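Side-chain contacts in replication initiator A family protein (Staphylococcus aureus CA-347, PDB 4PT7), which probably initiates replication of staphylococcal multiresistance plasmids by assembling at the plasmid replication origin: residues B[44-47]-B[48-51]; B[64-68]-B[69-73]; B[79-82]-B[83-86]. All coordinates share one frame; numbering follows the deposited sequence.

Contact 1 (B[44-47]-B[48-51])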
loop_
_atom_site.group_PDB
_atom_site.type_symbol
_atom_site.label_atom_id
_atom_site.label_comp_id
_atom_site.label_asym_id
_atom_site.label_seq_id
_atom_site.Cartn_x
_atom_site.Cartn_y
_atom_site.Cartn_z
ATOM N N ARG B 44 8.064 -6.055 -15.993
ATOM C CA ARG B 44 9.023 -6.637 -16.927
ATOM C C ARG B 44 8.734 -8.125 -17.072
ATOM O O ARG B 44 8.727 -8.669 -18.177
ATOM C CB ARG B 44 10.455 -6.429 -16.414
ATOM C CG ARG B 44 11.514 -7.135 -17.233
ATOM C CD ARG B 44 12.901 -6.934 -16.649
ATOM N NE ARG B 44 13.776 -6.450 -17.702
ATOM C CZ ARG B 44 14.410 -7.227 -18.568
ATOM N NH1 ARG B 44 15.162 -6.674 -19.506
ATOM N NH2 ARG B 44 14.339 -8.545 -18.465
ATOM N N ASP B 45 8.491 -8.772 -15.939
ATOM C CA ASP B 45 8.184 -10.190 -15.910
ATOM C C ASP B 45 6.847 -10.421 -16.629
ATOM O O ASP B 45 6.625 -11.474 -17.211
ATOM C CB ASP B 45 8.092 -10.664 -14.460
ATOM C CG ASP B 45 7.733 -12.133 -14.346
ATOM O OD1 ASP B 45 8.613 -12.987 -14.578
ATOM O OD2 ASP B 45 6.560 -12.430 -14.030
ATOM N N ARG B 46 5.957 -9.432 -16.588
ATOM C CA ARG B 46 4.648 -9.567 -17.230
ATOM C C ARG B 46 4.698 -9.573 -18.754
ATOM O O ARG B 46 3.767 -10.039 -19.395
ATOM C CB ARG B 46 3.701 -8.456 -16.757
ATOM C CG ARG B 46 2.947 -8.786 -15.500
ATOM C CD ARG B 46 1.661 -9.526 -15.786
ATOM N NE ARG B 46 1.200 -10.206 -14.585
ATOM C CZ ARG B 46 0.001 -10.759 -14.440
ATOM N NH1 ARG B 46 -0.887 -10.717 -15.431
ATOM N NH2 ARG B 46 -0.305 -11.359 -13.297
ATOM N N LEU B 47 5.777 -9.049 -19.327
ATOM C CA LEU B 47 5.945 -9.007 -20.777
ATOM C C LEU B 47 5.700 -10.377 -21.394
ATOM O O LEU B 47 5.242 -10.478 -22.533
ATOM C CB LEU B 47 7.357 -8.532 -21.131
ATOM C CG LEU B 47 7.673 -7.075 -20.786
ATOM C CD1 LEU B 47 9.158 -6.774 -21.009
ATOM C CD2 LEU B 47 6.805 -6.180 -21.633
ATOM N N ASN B 48 6.010 -11.425 -20.636
ATOM C CA ASN B 48 5.822 -12.793 -21.098
ATOM C C ASN B 48 4.343 -13.045 -21.363
ATOM O O ASN B 48 3.975 -13.693 -22.345
ATOM C CB ASN B 48 6.321 -13.779 -20.038
ATOM C CG ASN B 48 6.016 -15.219 -20.397
ATOM O OD1 ASN B 48 5.622 -16.016 -19.535
ATOM N ND2 ASN B 48 6.197 -15.566 -21.672
ATOM N N LEU B 49 3.503 -12.541 -20.468
ATOM C CA LEU B 49 2.068 -12.701 -20.599
ATOM C C LEU B 49 1.504 -11.828 -21.716
ATOM O O LEU B 49 0.566 -12.234 -22.397
ATOM C CB LEU B 49 1.373 -12.383 -19.273
ATOM C CG LEU B 49 1.732 -13.331 -18.124
ATOM C CD1 LEU B 49 0.953 -12.952 -16.874
ATOM C CD2 LEU B 49 1.423 -14.768 -18.533
ATOM N N SER B 50 2.070 -10.639 -21.917
ATOM C CA SER B 50 1.576 -9.784 -22.994
ATOM C C SER B 50 1.705 -10.509 -24.320
ATOM O O SER B 50 0.810 -10.447 -25.157
ATOM C CB SER B 50 2.346 -8.471 -23.072
ATOM O OG SER B 50 2.059 -7.630 -21.971
ATOM N N ILE B 51 2.822 -11.202 -24.508
ATOM C CA ILE B 51 3.042 -11.935 -25.742
ATOM C C ILE B 51 1.944 -12.981 -25.929
ATOM O O ILE B 51 1.344 -13.079 -26.996
ATOM C CB ILE B 51 4.424 -12.617 -25.739
ATOM C CG1 ILE B 51 5.512 -11.546 -25.817
ATOM C CG2 ILE B 51 4.540 -13.595 -26.909
ATOM C CD1 ILE B 51 6.902 -12.074 -25.592
#
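Ser50 N bonds to Arg46 O at 3.1 Å and Ile51 N to Leu47 O at 3.2 Å, while Asn48 N only weakly reaches Asp45 O and Leu49 N bends weakly back to Arg46 O, so helix 34-52 kinks at 48-49 before its regular i to i+4 pattern resumes. On the buried flank Leu49 lays its CD1 methyl over one face of the Arg46 guanidinium, offset toward the rim, with Leu49 CD1 3.2 Å from Arg46 NH1. Arg46 gets there through a sharp bend at chi2 (-87°), which brings its flat head against the Leu49 methyl, the two chains crossing at a slant. Leucine suits this place because a methyl can lie against the face while the N-H groups in the guanidinium plane stay available. Ser50, small enough for a buried position, sets CB 3.6 Å from Leu47 O and gives its OG to a hydrogen bond with Tyr63 O. Ile51 rests CG1 3.5 Å from Leu47 O. The buried arginine thus has an apolar contact on one face and its charge met at NH1, where a hydrogen bond to Tyr66 and a salt bridge to Asp129 of the second subunit together fix the rotation of the guanidinium.

Contact 2 (B[64-68]-B[69-73])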
loop_
_atom_site.group_PDB
_atom_site.type_symbol
_atom_site.label_atom_id
_atom_site.label_comp_id
_atom_site.label_asym_id
_atom_site.label_seq_id
_atom_site.Cartn_x
_atom_site.Cartn_y
_atom_site.Cartn_z
ATOM N N PHE B 64 0.916 -3.307 -22.686
ATOM C CA PHE B 64 -0.058 -3.785 -21.708
ATOM C C PHE B 64 -1.410 -3.126 -21.949
ATOM O O PHE B 64 -1.479 -1.952 -22.336
ATOM C CB PHE B 64 0.390 -3.456 -20.282
ATOM C CG PHE B 64 1.651 -4.139 -19.871
ATOM C CD1 PHE B 64 2.785 -3.398 -19.548
ATOM C CD2 PHE B 64 1.703 -5.525 -19.784
ATOM C CE1 PHE B 64 3.958 -4.036 -19.143
ATOM C CE2 PHE B 64 2.871 -6.170 -19.380
ATOM C CZ PHE B 64 3.999 -5.424 -19.058
ATOM N N VAL B 65 -2.471 -3.894 -21.711
ATOM C CA VAL B 65 -3.838 -3.416 -21.873
ATOM C C VAL B 65 -4.575 -3.745 -20.582
ATOM O O VAL B 65 -5.738 -4.135 -20.601
ATOM C CB VAL B 65 -4.567 -4.142 -23.025
ATOM C CG1 VAL B 65 -5.814 -3.374 -23.406
ATOM C CG2 VAL B 65 -3.650 -4.303 -24.211
ATOM N N TYR B 66 -3.886 -3.603 -19.458
ATOM C CA TYR B 66 -4.485 -3.912 -18.167
ATOM C C TYR B 66 -5.265 -2.728 -17.589
ATOM O O TYR B 66 -4.853 -1.568 -17.716
ATOM C CB TYR B 66 -3.397 -4.342 -17.180
ATOM C CG TYR B 66 -2.793 -5.711 -17.440
ATOM C CD1 TYR B 66 -1.413 -5.867 -17.589
ATOM C CD2 TYR B 66 -3.585 -6.853 -17.463
ATOM C CE1 TYR B 66 -0.841 -7.123 -17.744
ATOM C CE2 TYR B 66 -3.017 -8.125 -17.618
ATOM C CZ TYR B 66 -1.644 -8.246 -17.756
ATOM O OH TYR B 66 -1.073 -9.490 -17.891
ATOM N N SER B 67 -6.398 -3.023 -16.963
ATOM C CA SER B 67 -7.203 -1.971 -16.349
ATOM C C SER B 67 -6.534 -1.594 -15.039
ATOM O O SER B 67 -5.655 -2.314 -14.554
ATOM C CB SER B 67 -8.631 -2.462 -16.072
ATOM O OG SER B 67 -8.637 -3.576 -15.196
ATOM N N ASN B 68 -6.938 -0.462 -14.476
ATOM C CA ASN B 68 -6.377 0.009 -13.220
ATOM C C ASN B 68 -6.592 -1.005 -12.101
ATOM O O ASN B 68 -5.753 -1.146 -11.218
ATOM C CB ASN B 68 -7.006 1.348 -12.847
ATOM C CG ASN B 68 -6.461 2.496 -13.675
ATOM O OD1 ASN B 68 -7.062 3.569 -13.745
ATOM N ND2 ASN B 68 -5.307 2.281 -14.294
ATOM N N GLU B 69 -7.715 -1.714 -12.145
ATOM C CA GLU B 69 -8.018 -2.719 -11.132
ATOM C C GLU B 69 -7.020 -3.870 -11.244
ATOM O O GLU B 69 -6.568 -4.415 -10.237
ATOM C CB GLU B 69 -9.441 -3.290 -11.320
ATOM C CG GLU B 69 -10.605 -2.353 -10.971
ATOM C CD GLU B 69 -11.031 -1.416 -12.102
ATOM O OE1 GLU B 69 -12.031 -0.696 -11.905
ATOM O OE2 GLU B 69 -10.386 -1.387 -13.174
ATOM N N LYS B 70 -6.705 -4.251 -12.480
ATOM C CA LYS B 70 -5.777 -5.350 -12.741
ATOM C C LYS B 70 -4.358 -5.005 -12.306
ATOM O O LYS B 70 -3.713 -5.778 -11.613
ATOM C CB LYS B 70 -5.777 -5.714 -14.229
ATOM C CG LYS B 70 -6.092 -7.175 -14.508
ATOM C CD LYS B 70 -5.211 -8.120 -13.714
ATOM C CE LYS B 70 -5.554 -9.565 -14.033
ATOM N NZ LYS B 70 -4.825 -10.545 -13.193
ATOM N N LEU B 71 -3.883 -3.834 -12.718
ATOM C CA LEU B 71 -2.546 -3.376 -12.353
ATOM C C LEU B 71 -2.397 -3.354 -10.832
ATOM O O LEU B 71 -1.392 -3.828 -10.299
ATOM C CB LEU B 71 -2.282 -1.982 -12.943
ATOM C CG LEU B 71 -2.105 -1.924 -14.466
ATOM C CD1 LEU B 71 -2.141 -0.478 -14.959
ATOM C CD2 LEU B 71 -0.782 -2.595 -14.836
ATOM N N MET B 72 -3.402 -2.820 -10.138
ATOM C CA MET B 72 -3.371 -2.757 -8.675
ATOM C C MET B 72 -3.181 -4.156 -8.093
ATOM O O MET B 72 -2.447 -4.353 -7.130
ATOM C CB MET B 72 -4.661 -2.125 -8.135
ATOM C CG MET B 72 -4.651 -0.597 -8.169
ATOM S SD MET B 72 -6.242 0.150 -7.698
ATOM C CE MET B 72 -6.618 -0.766 -6.196
ATOM N N GLU B 73 -3.836 -5.132 -8.704
ATOM C CA GLU B 73 -3.723 -6.510 -8.259
ATOM C C GLU B 73 -2.324 -7.052 -8.579
ATOM O O GLU B 73 -1.716 -7.745 -7.755
ATOM C CB GLU B 73 -4.759 -7.382 -8.961
ATOM C CG GLU B 73 -4.743 -8.813 -8.482
ATOM C CD GLU B 73 -5.168 -9.785 -9.562
ATOM O OE1 GLU B 73 -4.335 -10.093 -10.447
ATOM O OE2 GLU B 73 -6.336 -10.230 -9.532
#
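Tyr66 and Leu71 meet through aliphatic carbon, CB of the tyrosine lying 3.9 Å from CG of the leucine. The Lys70 stem crosses the same tyrosine at a slant, its CG 3.9 Å from Tyr66 CD2, and a bend at chi2 (-52°) leads the chain on until NZ forms a salt bridge of 2.8 Å with Glu73 OE1. A methylene stem with a charged end fits here: the carbons pack on the ring, and the ammonium is shared between Glu73 and Asp129 of the second subunit. Ser67 occupies the N-cap of helix 68-74. Its OG, held between backbone N and carbonyl carbon (chi1 60°), accepts a weak bond from Lys70 N at 3.4 Å and gives a weak one to Glu69 OE2, so a short hydroxyl serves the first turn, where N-H groups have no preceding carbonyl. Regular helix bonds follow, Leu71 N to Ser67 O at 3.0 Å and Met72 N to Asn68 O at 3.1 Å. Met72 runs its CB and CG alongside that second carbonyl, CG 3.3 Å from Asn68 O. Farther out, the Tyr66 ring, its OH accepting from Arg46, is positioned by an edge-to-face contact with Trp55, while Leu71 also packs on Leu82 and Leu108.

Contact 3 (B[79-82]-B[83-86]). With SO4 (sulfate ion), chain I.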
loop_
_atom_site.group_PDB
_atom_site.type_symbol
_atom_site.label_atom_id
_atom_site.label_comp_id
_atom_site.label_asym_id
_atom_site.label_seq_id
_atom_site.Cartn_x
_atom_site.Cartn_y
_atom_site.Cartn_z
ATOM N N LYS B 79 -4.896 2.567 -5.342
ATOM C CA LYS B 79 -5.027 3.525 -6.442
ATOM C C LYS B 79 -3.982 4.620 -6.419
ATOM O O LYS B 79 -3.398 4.950 -7.459
ATOM C CB LYS B 79 -6.410 4.171 -6.423
ATOM C CG LYS B 79 -7.144 4.084 -7.739
ATOM C CD LYS B 79 -6.593 5.014 -8.783
ATOM C CE LYS B 79 -7.285 4.733 -10.119
ATOM N NZ LYS B 79 -6.933 5.690 -11.180
ATOM N N GLU B 80 -3.777 5.196 -5.237
ATOM C CA GLU B 80 -2.811 6.266 -5.049
ATOM C C GLU B 80 -1.413 5.836 -5.477
ATOM O O GLU B 80 -0.711 6.571 -6.169
ATOM C CB GLU B 80 -2.746 6.689 -3.579
ATOM C CG GLU B 80 -3.898 7.539 -3.079
ATOM C CD GLU B 80 -5.011 6.728 -2.445
ATOM O OE1 GLU B 80 -5.775 7.314 -1.650
ATOM O OE2 GLU B 80 -5.128 5.519 -2.738
ATOM N N LYS B 81 -1.006 4.653 -5.030
ATOM C CA LYS B 81 0.310 4.124 -5.340
ATOM C C LYS B 81 0.461 3.928 -6.842
ATOM O O LYS B 81 1.485 4.295 -7.422
ATOM C CB LYS B 81 0.528 2.785 -4.628
ATOM C CG LYS B 81 1.998 2.421 -4.459
ATOM C CD LYS B 81 2.601 3.206 -3.315
ATOM C CE LYS B 81 4.080 3.386 -3.495
ATOM N NZ LYS B 81 4.664 4.160 -2.373
ATOM N N LEU B 82 -0.561 3.349 -7.466
ATOM C CA LEU B 82 -0.531 3.098 -8.903
ATOM C C LEU B 82 -0.222 4.383 -9.661
ATOM O O LEU B 82 0.655 4.408 -10.529
ATOM C CB LEU B 82 -1.876 2.549 -9.383
ATOM C CG LEU B 82 -1.897 1.461 -10.466
ATOM C CD1 LEU B 82 -3.210 1.564 -11.224
ATOM C CD2 LEU B 82 -0.728 1.599 -11.429
ATOM N N THR B 83 -0.953 5.441 -9.325
ATOM C CA THR B 83 -0.796 6.739 -9.965
ATOM C C THR B 83 0.626 7.259 -9.785
ATOM O O THR B 83 1.255 7.712 -10.736
ATOM C CB THR B 83 -1.823 7.740 -9.376
ATOM O OG1 THR B 83 -3.141 7.215 -9.571
ATOM C CG2 THR B 83 -1.727 9.099 -10.056
ATOM N N LYS B 84 1.142 7.177 -8.568
ATOM C CA LYS B 84 2.493 7.646 -8.310
ATOM C C LYS B 84 3.545 6.795 -9.046
ATOM O O LYS B 84 4.513 7.331 -9.577
ATOM C CB LYS B 84 2.762 7.677 -6.798
ATOM C CG LYS B 84 4.220 7.983 -6.440
ATOM C CD LYS B 84 4.404 8.575 -5.035
ATOM C CE LYS B 84 3.840 7.695 -3.917
ATOM N NZ LYS B 84 2.354 7.767 -3.824
ATOM N N ILE B 85 3.349 5.482 -9.095
ATOM C CA ILE B 85 4.301 4.610 -9.776
ATOM C C ILE B 85 4.348 4.920 -11.268
ATOM O O ILE B 85 5.428 5.161 -11.826
ATOM C CB ILE B 85 3.956 3.123 -9.514
ATOM C CG1 ILE B 85 4.304 2.791 -8.055
ATOM C CG2 ILE B 85 4.731 2.206 -10.465
ATOM C CD1 ILE B 85 3.888 1.413 -7.601
ATOM N N LYS B 86 3.179 4.939 -11.900
ATOM C CA LYS B 86 3.077 5.244 -13.321
ATOM C C LYS B 86 3.711 6.597 -13.636
ATOM O O LYS B 86 4.433 6.744 -14.626
ATOM C CB LYS B 86 1.609 5.252 -13.756
ATOM C CG LYS B 86 0.936 3.886 -13.662
ATOM C CD LYS B 86 -0.590 3.981 -13.800
ATOM C CE LYS B 86 -1.032 4.448 -15.163
ATOM N NZ LYS B 86 -2.519 4.536 -15.223
HETATM S S SO4 I . 3.210 5.340 0.544
HETATM O O1 SO4 I . 4.433 4.545 0.768
HETATM O O2 SO4 I . 3.369 6.141 -0.687
HETATM O O3 SO4 I . 2.990 6.244 1.694
HETATM O O4 SO4 I . 2.059 4.425 0.400
#
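Thr83 is the first residue to reach back along helix 79-91, part of the RepA N-terminal region of the helix-turn-helix clan; its N bonds to Lys79 O at 3.1 Å while OG1 lies equally near the same carbonyl. With OG1 beside its own backbone N (chi1 -58°), the short hydroxyl folds back beside the previous turn, as serine and threonine often do in helices. Lys84 N continues the ladder to Glu80 O, and its long chain bends at chi3 and chi4 to bring CE 3.9 Å from Lys81 NZ. Lys81 NZ binds a sulfate ion, at 2.9 Å to SO4 O2 and more weakly to O1; Lys84 lies beside the ion, CE 3.6 Å from SO4 O2. Ile85, buried toward Ala39 of helix 34-52, sets CD1 3.8 Å from Lys81 CG, so the lysine stem adds aliphatic cover to an apolar residue. At Lys86 the chain runs past Leu82, CD lying 3.4 Å from Leu82 CD2, before NZ makes a weak bond to Gln97. In this crystal the sulfate, probably from the crystallisation liquor, bridges Lys81 to Lys81 of the fourth subunit, and with Asp35, salt-bridged to Lys81, it probably eases the closeness of the Lys81 and Lys84 ammonium groups.

Overall arrangement
The contacts come in series along the chain: contact 1 on helix 34-52, contact 2 on the loop leading into helix 68-74 and on that helix, contact 3 on helix 79-91, ahead of the antiparallel strands 95-98 and 107-110. All lie in the RepA N-terminal region. Contact 2 is the middle link. Its centre is about 13 Å from that of contact 1, which it touches where Phe64 packs on Leu47, and about 11 Å from that of contact 3, where Met72 and Asn68 meet Lys79. Contacts 1 and 3 have nearest atoms about 10 Å apart. The second subunit reaches contacts 1 and 2, the third contacts 2 and 3, so they lie at subunit interfaces of the tetramer, which may bear on origin assembly.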